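Local coordinates for ABC transporter sugar binding protein (Xanthomonas axonopodis pv. citri, PDB 3UOR) that probably binds maltose or related sugars as the extracytoplasmic receptor of an ABC transporter and hands them over for uptake, at residues A[192-195]-A[196-200]; A[208-212]-A[213-217]; A[374-377]-A[378-382]; A[381-384]-A[385-388]. All coordinates share one frame; numbering follows the deposited sequence.

Interaction 1. Residues A[192-195]-A[196-200]; sequences NEFE and QQLSF
Gln196 NE2 gives a hydrogen bond to Glu193 OE1 at 2.9 Å, met nearly head-on down the C-O bond, tying the loop before helix 195-202 to its first turn. The extended Glu193 chain and the bend of Gln196 at chi2 (85°) bring the groups together; their planes are 15° apart, almost coplanar. A second side-chain bond lies inside the helix, from the buried Ser199, whose OG lies 2.7 Å from Glu195 O. The backbone adds its own bonds: Ser199 N reaches the same Glu195 O at 2.8 Å from the opposite face of the carbonyl plane, so two donors of one residue grip one oxygen. Leu198 N to Phe194 O, 3.0 Å, is a regular helical bond. Apolar contact is slight: Leu198 CD2 touches the edge of the Phe194 ring, 3.9 Å from CE1 and near its plane, the two side chains running alongside each other. One face of that ring is covered by Glu195 CD, 3.7 Å above its centre. Phe194 also packs on Val381, Gln382, Met384 and Arg385 of helix 377-394, while Gln196 leans on Tyr230 of helix 221-235 and on Leu263 of strand 259-264.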
loop_
_atom_site.group_PDB
_atom_site.type_symbol
_atom_site.label_atom_id
_atom_site.label_comp_id
_atom_site.label_asym_id
_atom_site.label_seq_id
_atom_site.Cartn_x
_atom_site.Cartn_y
_atom_site.Cartn_z
ATOM N N ASN A 192 1.196 9.526 -13.434
ATOM C CA ASN A 192 0.787 10.378 -12.319
ATOM C C ASN A 192 0.788 9.641 -10.977
ATOM O O ASN A 192 0.569 10.254 -9.934
ATOM C CB ASN A 192 -0.617 10.939 -12.568
ATOM C CG ASN A 192 -1.647 9.842 -12.745
ATOM O OD1 ASN A 192 -1.638 9.127 -13.749
ATOM N ND2 ASN A 192 -2.529 9.684 -11.761
ATOM N N GLU A 193 0.998 8.327 -11.001
ATOM C CA GLU A 193 1.016 7.530 -9.771
ATOM C C GLU A 193 2.453 7.257 -9.367
ATOM O O GLU A 193 3.312 7.066 -10.221
ATOM C CB GLU A 193 0.238 6.220 -9.970
ATOM C CG GLU A 193 -1.215 6.471 -10.409
ATOM C CD GLU A 193 -2.002 5.207 -10.727
ATOM O OE1 GLU A 193 -1.416 4.099 -10.770
ATOM O OE2 GLU A 193 -3.224 5.334 -10.947
ATOM N N PHE A 194 2.724 7.252 -8.068
ATOM C CA PHE A 194 4.071 6.986 -7.587
ATOM C C PHE A 194 4.317 5.525 -7.139
ATOM O O PHE A 194 5.464 5.127 -6.927
ATOM C CB PHE A 194 4.386 7.925 -6.421
ATOM C CG PHE A 194 3.570 7.654 -5.174
ATOM C CD1 PHE A 194 3.943 6.655 -4.293
ATOM C CD2 PHE A 194 2.434 8.405 -4.884
ATOM C CE1 PHE A 194 3.205 6.403 -3.136
ATOM C CE2 PHE A 194 1.692 8.170 -3.727
ATOM C CZ PHE A 194 2.079 7.163 -2.851
ATOM N N GLU A 195 3.254 4.737 -6.983
ATOM C CA GLU A 195 3.378 3.424 -6.341
ATOM C C GLU A 195 4.229 2.432 -7.132
ATOM O O GLU A 195 4.930 1.594 -6.548
ATOM C CB GLU A 195 1.997 2.830 -6.001
ATOM C CG GLU A 195 1.284 3.523 -4.841
ATOM C CD GLU A 195 0.470 4.754 -5.267
ATOM O OE1 GLU A 195 0.592 5.193 -6.424
ATOM O OE2 GLU A 195 -0.294 5.291 -4.441
ATOM N N GLN A 196 4.192 2.535 -8.457
ATOM C CA GLN A 196 4.959 1.612 -9.291
ATOM C C GLN A 196 6.478 1.819 -9.115
ATOM O O GLN A 196 7.198 0.867 -8.817
ATOM C CB GLN A 196 4.568 1.759 -10.759
ATOM C CG GLN A 196 3.101 1.442 -11.053
ATOM C CD GLN A 196 2.202 2.629 -10.832
ATOM O OE1 GLN A 196 2.629 3.646 -10.293
ATOM N NE2 GLN A 196 0.950 2.514 -11.256
ATOM N N GLN A 197 6.959 3.056 -9.275
ATOM C CA GLN A 197 8.386 3.368 -9.110
ATOM C C GLN A 197 8.770 2.999 -7.709
ATOM O O GLN A 197 9.835 2.429 -7.470
ATOM C CB GLN A 197 8.686 4.889 -9.251
ATOM C CG GLN A 197 8.126 5.530 -10.483
ATOM C CD GLN A 197 6.688 6.008 -10.304
ATOM O OE1 GLN A 197 5.741 5.193 -10.248
ATOM N NE2 GLN A 197 6.511 7.346 -10.228
ATOM N N LEU A 198 7.920 3.389 -6.763
ATOM C CA LEU A 198 8.215 3.110 -5.360
ATOM C C LEU A 198 8.366 1.593 -5.116
ATOM O O LEU A 198 9.302 1.163 -4.439
ATOM C CB LEU A 198 7.152 3.717 -4.443
ATOM C CG LEU A 198 7.302 3.364 -2.963
ATOM C CD1 LEU A 198 8.641 3.866 -2.450
ATOM C CD2 LEU A 198 6.169 3.993 -2.152
ATOM N N SER A 199 7.458 0.794 -5.676
ATOM C CA SER A 199 7.521 -0.668 -5.503
ATOM C C SER A 199 8.883 -1.180 -5.949
ATOM O O SER A 199 9.548 -1.899 -5.214
ATOM C CB SER A 199 6.424 -1.379 -6.313
ATOM O OG SER A 199 5.146 -0.984 -5.851
ATOM N N PHE A 200 9.307 -0.789 -7.151
ATOM C CA PHE A 200 10.583 -1.259 -7.691
ATOM C C PHE A 200 11.775 -0.752 -6.886
ATOM O O PHE A 200 12.803 -1.422 -6.822
ATOM C CB PHE A 200 10.722 -0.900 -9.187
ATOM C CG PHE A 200 9.723 -1.594 -10.050
ATOM C CD1 PHE A 200 9.588 -2.986 -9.989
ATOM C CD2 PHE A 200 8.883 -0.879 -10.886
ATOM C CE1 PHE A 200 8.658 -3.651 -10.768
ATOM C CE2 PHE A 200 7.936 -1.549 -11.680
ATOM C CZ PHE A 200 7.831 -2.940 -11.615
#

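Interaction 2. Residues A[208-212]-A[213-217]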
loop_
_atom_site.group_PDB
_atom_site.type_symbol
_atom_site.label_atom_id
_atom_site.label_comp_id
_atom_site.label_asym_id
_atom_site.label_seq_id
_atom_site.Cartn_x
_atom_site.Cartn_y
_atom_site.Cartn_z
ATOM N N LEU A 208 15.898 4.422 0.772
ATOM C CA LEU A 208 15.649 5.634 -0.011
ATOM C C LEU A 208 16.062 6.932 0.695
ATOM O O LEU A 208 16.171 7.979 0.054
ATOM C CB LEU A 208 14.185 5.697 -0.430
ATOM C CG LEU A 208 13.848 4.746 -1.576
ATOM C CD1 LEU A 208 12.369 4.755 -1.877
ATOM C CD2 LEU A 208 14.647 5.123 -2.825
ATOM N N LEU A 209 16.277 6.880 2.010
ATOM C CA LEU A 209 16.846 8.027 2.741
ATOM C C LEU A 209 18.120 7.557 3.420
ATOM O O LEU A 209 18.363 6.355 3.518
ATOM C CB LEU A 209 15.868 8.540 3.805
ATOM C CG LEU A 209 14.497 8.992 3.304
ATOM C CD1 LEU A 209 13.670 9.504 4.484
ATOM C CD2 LEU A 209 14.678 10.092 2.243
ATOM N N ARG A 210 18.934 8.485 3.896
ATOM C CA ARG A 210 20.181 8.094 4.540
ATOM C C ARG A 210 20.485 8.990 5.718
ATOM O O ARG A 210 19.860 10.039 5.895
ATOM C CB ARG A 210 21.348 8.161 3.556
ATOM C CG ARG A 210 21.563 9.577 2.987
ATOM C CD ARG A 210 22.620 9.601 1.892
ATOM N NE ARG A 210 22.716 10.929 1.309
ATOM C CZ ARG A 210 23.411 11.923 1.847
ATOM N NH1 ARG A 210 24.072 11.721 2.980
ATOM N NH2 ARG A 210 23.434 13.120 1.259
ATOM N N ASP A 211 21.457 8.556 6.515
ATOM C CA ASP A 211 21.993 9.340 7.620
ATOM C C ASP A 211 20.893 9.806 8.571
ATOM O O ASP A 211 20.580 10.996 8.654
ATOM C CB ASP A 211 22.824 10.516 7.096
ATOM C CG ASP A 211 23.511 11.283 8.213
ATOM O OD1 ASP A 211 23.765 12.496 8.046
ATOM O OD2 ASP A 211 23.795 10.675 9.267
ATOM N N HIS A 212 20.320 8.845 9.282
ATOM C CA HIS A 212 19.260 9.091 10.249
ATOM C C HIS A 212 18.026 9.624 9.553
ATOM O O HIS A 212 17.215 10.339 10.154
ATOM C CB HIS A 212 19.722 10.037 11.356
ATOM C CG HIS A 212 20.814 9.474 12.204
ATOM N ND1 HIS A 212 22.137 9.829 12.045
ATOM C CD2 HIS A 212 20.785 8.557 13.200
ATOM C CE1 HIS A 212 22.873 9.171 12.924
ATOM N NE2 HIS A 212 22.077 8.396 13.638
ATOM N N ASP A 213 17.884 9.228 8.293
ATOM C CA ASP A 213 16.759 9.644 7.467
ATOM C C ASP A 213 16.684 11.165 7.390
ATOM O O ASP A 213 15.612 11.726 7.243
ATOM C CB ASP A 213 15.459 9.055 7.988
ATOM C CG ASP A 213 15.357 7.557 7.731
ATOM O OD1 ASP A 213 16.217 6.997 7.013
ATOM O OD2 ASP A 213 14.408 6.937 8.238
ATOM N N ASN A 214 17.848 11.805 7.483
ATOM C CA ASN A 214 17.965 13.249 7.397
ATOM C C ASN A 214 18.294 13.726 5.991
ATOM O O ASN A 214 18.229 14.910 5.729
ATOM C CB ASN A 214 19.018 13.773 8.380
ATOM C CG ASN A 214 18.569 13.656 9.819
ATOM O OD1 ASN A 214 17.373 13.605 10.099
ATOM N ND2 ASN A 214 19.526 13.608 10.741
ATOM N N TYR A 215 18.661 12.818 5.092
ATOM C CA TYR A 215 18.981 13.221 3.718
ATOM C C TYR A 215 18.343 12.274 2.741
ATOM O O TYR A 215 18.108 11.104 3.064
ATOM C CB TYR A 215 20.480 13.177 3.471
ATOM C CG TYR A 215 21.288 14.230 4.190
ATOM C CD1 TYR A 215 21.488 15.481 3.624
ATOM C CD2 TYR A 215 21.872 13.964 5.425
ATOM C CE1 TYR A 215 22.236 16.446 4.269
ATOM C CE2 TYR A 215 22.616 14.923 6.081
ATOM C CZ TYR A 215 22.799 16.158 5.495
ATOM O OH TYR A 215 23.545 17.117 6.142
ATOM N N GLY A 216 18.075 12.760 1.535
ATOM C CA GLY A 216 17.585 11.876 0.496
ATOM C C GLY A 216 18.711 10.954 0.059
ATOM O O GLY A 216 19.870 11.320 0.146
ATOM N N ASN A 217 18.376 9.753 -0.392
ATOM C CA ASN A 217 19.381 8.840 -0.895
ATOM C C ASN A 217 18.976 8.370 -2.267
ATOM O O ASN A 217 19.245 7.224 -2.630
ATOM C CB ASN A 217 19.548 7.623 0.022
ATOM C CG ASN A 217 20.768 6.789 -0.342
ATOM O OD1 ASN A 217 21.810 7.325 -0.684
ATOM N ND2 ASN A 217 20.639 5.472 -0.260
HETATM O O HOH W 1 21.118 13.717 -0.335
#
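Arg210 O takes two backbone donors, Tyr215 N at 3.1 Å and, more weakly, Asn214 N. With Asn214 and Tyr215 both facing Arg210, this is a classic beta bulge in the hairpin of strands 209-210 and 215-216, closed by a type I' turn from Asp211 to Asn214. Arg210 N returns a bond to Tyr215 O at 2.9 Å, completing the hydrogen-bonded pair, and Asn217 N to Leu208 O carries the pairing to the open end. The side chains of Arg210 and Tyr215 stand on one face of the hairpin. The guanidinium lies flat on Tyr215, planes 5° apart and centres 4.7 Å apart; CZ sits over CB rather than over the middle of the ring. Arg210 CG is placed between backbone N and carbonyl carbon (chi1 60°), and the chain then runs extended to NE, which makes a weak bond to Gly216 O. NH2 donates to water 1 at 2.9 Å. On the other face, Leu209 CB lies against Asp213, whose OD1 is salt-bridged to Arg207, and helix 414-422 backs the turn. Beyond the stack, the Asp211 carboxylate is nearly coplanar with the tyrosine ring, its OD1 3.3 Å from CE2 at the ring's edge.

Interaction 3. Residues A[374-377]-A[378-382]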
loop_
_atom_site.group_PDB
_atom_site.type_symbol
_atom_site.label_atom_id
_atom_site.label_comp_id
_atom_site.label_asym_id
_atom_site.label_seq_id
_atom_site.Cartn_x
_atom_site.Cartn_y
_atom_site.Cartn_z
ATOM N N VAL A 374 9.318 8.694 8.217
ATOM C CA VAL A 374 9.377 10.125 8.484
ATOM C C VAL A 374 8.070 10.799 8.120
ATOM O O VAL A 374 7.394 10.461 7.148
ATOM C CB VAL A 374 10.523 10.794 7.733
ATOM C CG1 VAL A 374 11.845 10.184 8.176
ATOM C CG2 VAL A 374 10.337 10.642 6.213
ATOM N N LEU A 375 7.708 11.748 8.954
ATOM C CA LEU A 375 6.541 12.585 8.780
ATOM C C LEU A 375 6.463 13.171 7.348
ATOM O O LEU A 375 5.386 13.261 6.757
ATOM C CB LEU A 375 6.656 13.677 9.839
ATOM C CG LEU A 375 5.686 14.795 10.002
ATOM C CD1 LEU A 375 5.840 15.271 11.432
ATOM C CD2 LEU A 375 6.045 15.865 9.000
ATOM N N GLU A 376 7.605 13.516 6.766
ATOM C CA GLU A 376 7.596 14.140 5.438
ATOM C C GLU A 376 7.605 13.169 4.249
ATOM O O GLU A 376 7.769 13.581 3.087
ATOM C CB GLU A 376 8.681 15.218 5.323
ATOM C CG GLU A 376 9.987 14.920 6.014
ATOM C CD GLU A 376 9.959 15.075 7.546
ATOM O OE1 GLU A 376 9.943 16.204 8.084
ATOM O OE2 GLU A 376 10.005 14.039 8.222
ATOM N N TRP A 377 7.384 11.888 4.534
ATOM C CA TRP A 377 7.398 10.868 3.481
ATOM C C TRP A 377 6.428 11.145 2.318
ATOM O O TRP A 377 6.787 10.984 1.165
ATOM C CB TRP A 377 7.173 9.440 4.030
ATOM C CG TRP A 377 7.299 8.463 2.925
ATOM C CD1 TRP A 377 6.291 7.749 2.331
ATOM C CD2 TRP A 377 8.493 8.162 2.194
ATOM N NE1 TRP A 377 6.806 6.986 1.308
ATOM C CE2 TRP A 377 8.152 7.240 1.198
ATOM C CE3 TRP A 377 9.826 8.566 2.312
ATOM C CZ2 TRP A 377 9.097 6.712 0.319
ATOM C CZ3 TRP A 377 10.749 8.055 1.456
ATOM C CH2 TRP A 377 10.391 7.131 0.463
ATOM N N GLU A 378 5.205 11.555 2.601
ATOM C CA GLU A 378 4.276 11.805 1.503
ATOM C C GLU A 378 4.756 12.915 0.568
ATOM O O GLU A 378 4.651 12.777 -0.642
ATOM C CB GLU A 378 2.874 12.119 2.013
ATOM C CG GLU A 378 2.088 10.862 2.359
ATOM C CD GLU A 378 0.601 11.134 2.561
ATOM O OE1 GLU A 378 0.241 11.852 3.522
ATOM O OE2 GLU A 378 -0.207 10.624 1.752
ATOM N N ARG A 379 5.284 14.004 1.121
ATOM C CA ARG A 379 5.869 15.061 0.300
ATOM C C ARG A 379 7.005 14.491 -0.554
ATOM O O ARG A 379 7.108 14.755 -1.742
ATOM C CB ARG A 379 6.412 16.188 1.179
ATOM C CG ARG A 379 5.331 17.034 1.846
ATOM C CD ARG A 379 5.888 17.842 3.025
ATOM N NE ARG A 379 6.636 19.023 2.594
ATOM C CZ ARG A 379 7.509 19.672 3.365
ATOM N NH1 ARG A 379 7.745 19.232 4.600
ATOM N NH2 ARG A 379 8.150 20.753 2.900
ATOM N N ILE A 380 7.851 13.689 0.064
ATOM C CA ILE A 380 8.973 13.108 -0.644
ATOM C C ILE A 380 8.554 12.299 -1.878
ATOM O O ILE A 380 9.112 12.496 -2.962
ATOM C CB ILE A 380 9.857 12.300 0.323
ATOM C CG1 ILE A 380 10.569 13.277 1.262
ATOM C CG2 ILE A 380 10.847 11.435 -0.444
ATOM C CD1 ILE A 380 11.171 12.629 2.514
ATOM N N VAL A 381 7.561 11.416 -1.752
ATOM C CA VAL A 381 7.192 10.616 -2.916
ATOM C C VAL A 381 6.501 11.435 -3.971
ATOM O O VAL A 381 6.582 11.083 -5.137
ATOM C CB VAL A 381 6.354 9.329 -2.634
ATOM C CG1 VAL A 381 7.149 8.339 -1.852
ATOM C CG2 VAL A 381 5.061 9.654 -1.963
ATOM N N GLN A 382 5.815 12.509 -3.580
ATOM C CA GLN A 382 5.295 13.436 -4.575
ATOM C C GLN A 382 6.424 14.051 -5.406
ATOM O O GLN A 382 6.300 14.151 -6.616
ATOM C CB GLN A 382 4.417 14.532 -3.958
ATOM C CG GLN A 382 3.040 14.037 -3.461
ATOM C CD GLN A 382 2.345 13.072 -4.438
ATOM O OE1 GLN A 382 2.449 13.213 -5.662
ATOM N NE2 GLN A 382 1.627 12.094 -3.892
HETATM O O HOH W 2 4.034 11.248 5.292
#
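Val381 CG1 stands 3.0 Å above the plane of the Trp377 indole, offset toward the rim, with CZ2 only 3.3 Å away. This is close packing. Trp377 CG stands anti to the backbone N (chi1 -176°), which carries the ring forward along the helix and over the residue one turn on. Ile380 CG2 meets the CE3-CZ3 side of the six-membered ring, 3.9 Å from Trp377 CZ3, and Ile380 CD1 reaches back to Val374 CG2 at 4.3 Å. Both aliphatic chains cross the tryptophan at about a right angle. Helix 377-394 starts here: a type I turn from Val374 to Trp377 leads into it, and Glu376 occupies the N-cap position. Its first regular bonds run from Ile380 N to Glu376 O and from Val381 N to Trp377 O, each 3.0 Å and close to straight. Helix 398-412 packs on this turn through Val409 and Ile412, which touch Ile380. Further out, water 2 bridges the turn to the first turn of the helix, donating to Leu375 O at 2.8 Å and accepting from Glu378 N at 3.0 Å. At the outer edge, Glu376 OE1 and Arg379 NH1 are of opposite charge but remain 5.1 Å apart.

Interaction 4. Residues A[381-384]-A[385-388]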
loop_
_atom_site.group_PDB
_atom_site.type_symbol
_atom_site.label_atom_id
_atom_site.label_comp_id
_atom_site.label_asym_id
_atom_site.label_seq_id
_atom_site.Cartn_x
_atom_site.Cartn_y
_atom_site.Cartn_z
ATOM N N VAL A 381 7.561 11.416 -1.752
ATOM C CA VAL A 381 7.192 10.616 -2.916
ATOM C C VAL A 381 6.501 11.435 -3.971
ATOM O O VAL A 381 6.582 11.083 -5.137
ATOM C CB VAL A 381 6.354 9.329 -2.634
ATOM C CG1 VAL A 381 7.149 8.339 -1.852
ATOM C CG2 VAL A 381 5.061 9.654 -1.963
ATOM N N GLN A 382 5.815 12.509 -3.580
ATOM C CA GLN A 382 5.295 13.436 -4.575
ATOM C C GLN A 382 6.424 14.051 -5.406
ATOM O O GLN A 382 6.300 14.151 -6.616
ATOM C CB GLN A 382 4.417 14.532 -3.958
ATOM C CG GLN A 382 3.040 14.037 -3.461
ATOM C CD GLN A 382 2.345 13.072 -4.438
ATOM O OE1 GLN A 382 2.449 13.213 -5.662
ATOM N NE2 GLN A 382 1.627 12.094 -3.892
ATOM N N GLU A 383 7.514 14.480 -4.773
ATOM C CA GLU A 383 8.664 14.972 -5.547
ATOM C C GLU A 383 9.210 13.862 -6.446
ATOM O O GLU A 383 9.501 14.095 -7.610
ATOM C CB GLU A 383 9.786 15.479 -4.645
ATOM C CG GLU A 383 9.399 16.688 -3.802
ATOM C CD GLU A 383 9.086 17.901 -4.665
ATOM O OE1 GLU A 383 9.738 18.062 -5.716
ATOM O OE2 GLU A 383 8.190 18.670 -4.290
ATOM N N MET A 384 9.317 12.645 -5.912
ATOM C CA MET A 384 9.919 11.566 -6.669
ATOM C C MET A 384 9.137 11.395 -7.956
ATOM O O MET A 384 9.707 11.236 -9.021
ATOM C CB MET A 384 9.889 10.244 -5.895
ATOM C CG MET A 384 10.179 9.012 -6.782
ATOM S SD MET A 384 9.950 7.494 -5.858
ATOM C CE MET A 384 8.162 7.414 -5.901
ATOM N N ARG A 385 7.822 11.414 -7.848
ATOM C CA ARG A 385 6.985 11.139 -8.991
ATOM C C ARG A 385 7.058 12.284 -10.024
ATOM O O ARG A 385 6.988 12.050 -11.236
ATOM C CB ARG A 385 5.555 10.961 -8.517
ATOM C CG ARG A 385 4.604 10.744 -9.629
ATOM C CD ARG A 385 3.203 10.982 -9.168
ATOM N NE ARG A 385 2.877 12.392 -8.973
ATOM C CZ ARG A 385 2.919 13.308 -9.932
ATOM N NH1 ARG A 385 3.334 12.987 -11.163
ATOM N NH2 ARG A 385 2.569 14.554 -9.651
ATOM N N LEU A 386 7.198 13.519 -9.548
ATOM C CA LEU A 386 7.281 14.657 -10.465
ATOM C C LEU A 386 8.536 14.544 -11.298
ATOM O O LEU A 386 8.536 14.824 -12.488
ATOM C CB LEU A 386 7.310 15.990 -9.712
ATOM C CG LEU A 386 5.987 16.425 -9.086
ATOM C CD1 LEU A 386 6.140 17.771 -8.377
ATOM C CD2 LEU A 386 4.907 16.497 -10.151
ATOM N N VAL A 387 9.616 14.143 -10.655
ATOM C CA VAL A 387 10.898 14.008 -11.327
ATOM C C VAL A 387 10.865 12.855 -12.306
ATOM O O VAL A 387 11.365 12.970 -13.417
ATOM C CB VAL A 387 12.026 13.792 -10.326
ATOM C CG1 VAL A 387 13.212 13.208 -11.008
ATOM C CG2 VAL A 387 12.391 15.115 -9.678
ATOM N N THR A 388 10.255 11.739 -11.920
ATOM C CA THR A 388 10.288 10.576 -12.806
ATOM C C THR A 388 9.438 10.801 -14.058
ATOM O O THR A 388 9.789 10.347 -15.141
ATOM C CB THR A 388 9.863 9.270 -12.087
ATOM O OG1 THR A 388 8.515 9.405 -11.619
ATOM C CG2 THR A 388 10.772 9.009 -10.907
#
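Met384 and Thr388 make the tight side of this contact, one turn apart in the middle of helix 377-394. Thr388 CG2 sits 3.1 Å from Met384 O, close for a methyl on a carbonyl oxygen that also accepts Thr388 N at 3.0 Å. The methyl stands 4.2 Å from Met384 CG, where the two side chains pass at a slant. Met384 runs extended to SD and then turns at chi3 (78°). Both residues are buried: Met384 packs on Phe194, on Leu198 and on Phe223 of helix 221-235, which also meets Thr388 through Leu227. Val387 is buried too, against Ala401 of helix 398-412, and its N bonds to Glu383 O at 3.0 Å. Regular i to i+4 bonds from Arg385 N to Val381 O and from Leu386 N to Gln382 O complete the turn.

The more open side carries Leu386, which is exposed, and the partly exposed Gln382 and Arg385, which still pack against Phe194. Leu386 lies along the backbone, its CG 3.4 Å from Gln382 O. The Glu383 side chain comes no nearer to that of Leu386 than 4.5 Å, Glu383 OE1 to Leu386 CD1, and rests instead on Leu405, Arg408 and Ile412. Arg385 leaves with CG anti to its own N (chi1 177°) and bends at chi3, which swings the guanidinium back toward the preceding turn; its NH1 has a long, weak ion pair with Glu389. Amide and guanidinium planes are 50° apart, yet Gln382 OE1 lies in the guanidinium plane, at its edge, where Arg385 NE makes a straight but weak hydrogen bond of 3.4 Å.

Helix 377-394 ties the set together. Interaction 3 is the entry to the helix and its first turns, interaction 4 the turn that follows; they share Val381 and Gln382, with centres about 10 Å apart. Interaction 1 lies against both: its centre is about 9 Å from that of interaction 4 and about 14 Å from that of interaction 3, and Phe194 CE1 packs on Val381 CG2 at 3.9 Å. The hairpin of interaction 2 meets the start of the helix, with Leu208 CD1 3.9 Å from Trp377 CH2, and touches interaction 1 where Leu208 CD1 meets Leu198 CD1, also at 3.9 Å. Interactions 2 and 4 do not touch. Leu198, Leu208 and Trp377 thus form one apolar junction joining interactions 1, 2 and 3.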